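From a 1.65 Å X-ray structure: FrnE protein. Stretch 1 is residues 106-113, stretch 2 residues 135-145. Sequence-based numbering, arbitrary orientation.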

# COMPACT_ATOMS: atom_id res chain seq x y z
N LEU A 106 3.88 5.92 16.91
CA LEU A 106 2.80 6.57 16.16
C LEU A 106 3.32 7.81 15.46
O LEU A 106 3.13 8.94 15.92
CB LEU A 106 1.64 6.91 17.10
CG LEU A 106 0.91 5.71 17.70
CD1 LEU A 106 -0.14 6.19 18.72
CD2 LEU A 106 0.25 4.87 16.62
N ALA A 107 3.96 7.58 14.32
CA ALA A 107 4.65 8.62 13.57
C ALA A 107 3.81 9.13 12.41
O ALA A 107 3.04 8.37 11.80
CB ALA A 107 6.00 8.08 13.05
N ASN A 108 3.97 10.41 12.09
CA ASN A 108 3.44 10.97 10.84
C ASN A 108 4.17 10.28 9.69
O ASN A 108 5.39 10.19 9.72
CB ASN A 108 3.65 12.49 10.80
CG ASN A 108 3.05 13.13 9.56
OD1 ASN A 108 3.53 12.92 8.44
ND2 ASN A 108 1.99 13.93 9.74
N THR A 109 3.43 9.79 8.68
CA THR A 109 4.04 8.96 7.62
C THR A 109 4.35 9.69 6.31
O THR A 109 4.71 9.06 5.31
CB THR A 109 3.14 7.74 7.28
OG1 THR A 109 1.83 8.18 6.88
CG2 THR A 109 3.02 6.82 8.49
N PHE A 110 4.24 11.03 6.31
CA PHE A 110 4.43 11.82 5.09
C PHE A 110 5.80 11.58 4.45
O PHE A 110 5.90 11.30 3.24
CB PHE A 110 4.22 13.31 5.40
CG PHE A 110 4.19 14.21 4.18
CD1 PHE A 110 3.42 13.89 3.07
CD2 PHE A 110 4.89 15.42 4.17
CE1 PHE A 110 3.38 14.73 1.96
CE2 PHE A 110 4.84 16.26 3.07
CZ PHE A 110 4.08 15.93 1.97
N LEU A 111 6.85 11.66 5.26
CA LEU A 111 8.22 11.50 4.79
C LEU A 111 8.48 10.08 4.31
O LEU A 111 9.18 9.87 3.32
CB LEU A 111 9.22 11.87 5.89
CG LEU A 111 9.46 13.35 6.16
CD1 LEU A 111 10.24 13.54 7.46
CD2 LEU A 111 10.18 14.00 4.97
N ALA A 112 7.91 9.10 5.01
CA ALA A 112 8.00 7.70 4.61
C ALA A 112 7.37 7.51 3.23
O ALA A 112 7.94 6.82 2.39
CB ALA A 112 7.33 6.83 5.63
N HIS A 113 6.22 8.13 3.00
CA HIS A 113 5.59 8.04 1.69
C HIS A 113 6.46 8.68 0.62
O HIS A 113 6.51 8.19 -0.51
CB HIS A 113 4.19 8.67 1.70
CG HIS A 113 3.15 7.79 2.33
ND1 HIS A 113 2.68 6.64 1.71
CD2 HIS A 113 2.49 7.88 3.50
CE1 HIS A 113 1.79 6.07 2.50
NE2 HIS A 113 1.65 6.80 3.59
N ALA A 135 9.15 -2.19 9.29
CA ALA A 135 9.75 -1.29 10.27
C ALA A 135 8.70 -0.74 11.23
O ALA A 135 8.94 -0.60 12.42
CB ALA A 135 10.47 -0.17 9.56
N TYR A 136 7.53 -0.40 10.69
CA TYR A 136 6.47 0.19 11.50
C TYR A 136 5.76 -0.84 12.39
O TYR A 136 5.61 -0.65 13.59
CB TYR A 136 5.46 0.90 10.59
CG TYR A 136 4.40 1.69 11.33
CD1 TYR A 136 3.31 1.08 11.94
CD2 TYR A 136 4.49 3.08 11.39
CE1 TYR A 136 2.34 1.82 12.62
CE2 TYR A 136 3.55 3.82 12.06
CZ TYR A 136 2.47 3.20 12.67
OH TYR A 136 1.54 3.99 13.31
N MET A 137 5.31 -1.92 11.77
CA MET A 137 4.43 -2.87 12.46
C MET A 137 5.15 -3.85 13.37
O MET A 137 4.56 -4.34 14.32
CB MET A 137 3.64 -3.70 11.43
CG MET A 137 2.72 -2.88 10.54
SD MET A 137 1.38 -2.07 11.47
CE MET A 137 0.90 -0.82 10.31
N SER A 138 6.39 -4.18 13.04
CA SER A 138 7.10 -5.23 13.76
C SER A 138 8.33 -4.77 14.51
O SER A 138 8.69 -5.36 15.54
CB SER A 138 7.53 -6.32 12.78
OG SER A 138 6.40 -6.87 12.10
N GLU A 139 9.00 -3.76 14.00
CA GLU A 139 10.33 -3.44 14.53
C GLU A 139 10.38 -2.21 15.41
O GLU A 139 11.46 -1.84 15.85
CB GLU A 139 11.31 -3.28 13.38
CG GLU A 139 11.44 -4.57 12.56
CD GLU A 139 12.32 -4.40 11.34
OE1 GLU A 139 12.48 -3.26 10.88
OE2 GLU A 139 12.87 -5.42 10.85
N GLY A 140 9.23 -1.60 15.68
CA GLY A 140 9.19 -0.47 16.60
C GLY A 140 9.98 0.74 16.13
O GLY A 140 10.45 1.55 16.96
N GLN A 141 10.14 0.87 14.82
CA GLN A 141 10.91 1.99 14.25
C GLN A 141 10.02 3.22 14.04
O GLN A 141 8.82 3.11 13.80
CB GLN A 141 11.57 1.59 12.92
CG GLN A 141 12.27 0.24 12.97
CD GLN A 141 13.63 0.25 12.30
OE1 GLN A 141 14.35 1.25 12.36
NE2 GLN A 141 14.00 -0.88 11.68
N ASN A 142 10.63 4.40 14.19
CA ASN A 142 9.95 5.66 13.96
C ASN A 142 10.13 6.09 12.50
O ASN A 142 11.20 6.56 12.12
CB ASN A 142 10.51 6.72 14.91
CG ASN A 142 9.98 8.11 14.63
OD1 ASN A 142 9.13 8.33 13.77
ND2 ASN A 142 10.48 9.08 15.40
N VAL A 143 9.09 5.92 11.68
CA VAL A 143 9.24 6.22 10.25
C VAL A 143 9.11 7.72 9.89
O VAL A 143 9.09 8.10 8.72
CB VAL A 143 8.24 5.39 9.41
CG1 VAL A 143 8.46 3.89 9.69
CG2 VAL A 143 6.80 5.81 9.70
N ASN A 144 9.01 8.58 10.91
CA ASN A 144 9.10 10.02 10.70
C ASN A 144 10.54 10.49 10.86
O ASN A 144 10.88 11.61 10.51
CB ASN A 144 8.20 10.77 11.70
CG ASN A 144 8.35 12.28 11.60
OD1 ASN A 144 8.97 12.93 12.45
ND2 ASN A 144 7.79 12.85 10.55
N ASP A 145 11.39 9.63 11.41
CA ASP A 145 12.76 9.99 11.74
C ASP A 145 13.71 9.84 10.54
O ASP A 145 13.75 8.79 9.91
CB ASP A 145 13.26 9.15 12.91
CG ASP A 145 14.68 9.48 13.30
OD1 ASP A 145 14.91 10.58 13.84
OD2 ASP A 145 15.57 8.63 13.07
O HOH W 1 1.23 6.63 12.75
O HOH W 2 7.24 9.62 7.77
O HOH W 3 6.41 12.80 8.06

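No direct hydrogen bond joins the two stretches; every polar link between them runs through one of three ordered waters. Water 1 donates to Ala107 O at 2.7 Å and lies 2.7 Å from Tyr136 OH, a hydrogen bond whose direction the heavy atoms leave open. Water 2 accepts from Ala112 N at 2.9 Å and sits 2.6 Å from Val143 O and 2.7 Å from Asn108 O. Water 3 accepts from Asn144 ND2 at 2.8 Å and from Leu111 N at 3.1 Å, and is 2.9 Å from Asn108 OD1. Ala112 N and Leu111 N belong to the first turn of a helix, where amides lack an acceptor from a preceding turn, so water fills that role.

Between these bridges the packing is direct. Ala107 points its CB toward stretch 2 and fits against the type I turn from Asn142 to Asp145: Ala107 CB lies 3.2 Å from Asn142 OD1, 3.7 Å from Asn144 CB and 4.1 Å from Val143 CG2. The turn holds its own shape, with Asn144 N donating to Asn142 OD1 at 2.9 Å (angle 151°) and Asp145 N to Asn142 O at 3.2 Å. Asn142 OD1 therefore touches the alanine methyl while already engaged as an acceptor.

Val143 reaches from Ala107 to Ala112: besides the CG2 contact with Ala107 CB, Val143 CB lies 4.1 Å from Ala112 CB, and Val143 CG2 is 4.1 Å from Thr109 CG2. Asn144 covers the neighbouring surface: its CB is 3.5 Å from Asn108 O, and its O is 3.7 Å from Leu111 CD1. On the other stretch, Asn108 OD1 accepts from Phe110 N at 2.9 Å (161°), tying the loop to the helix start. Leu106 begins with CB directed away, yet its CD2 comes within 3.7 Å of Tyr136 OH.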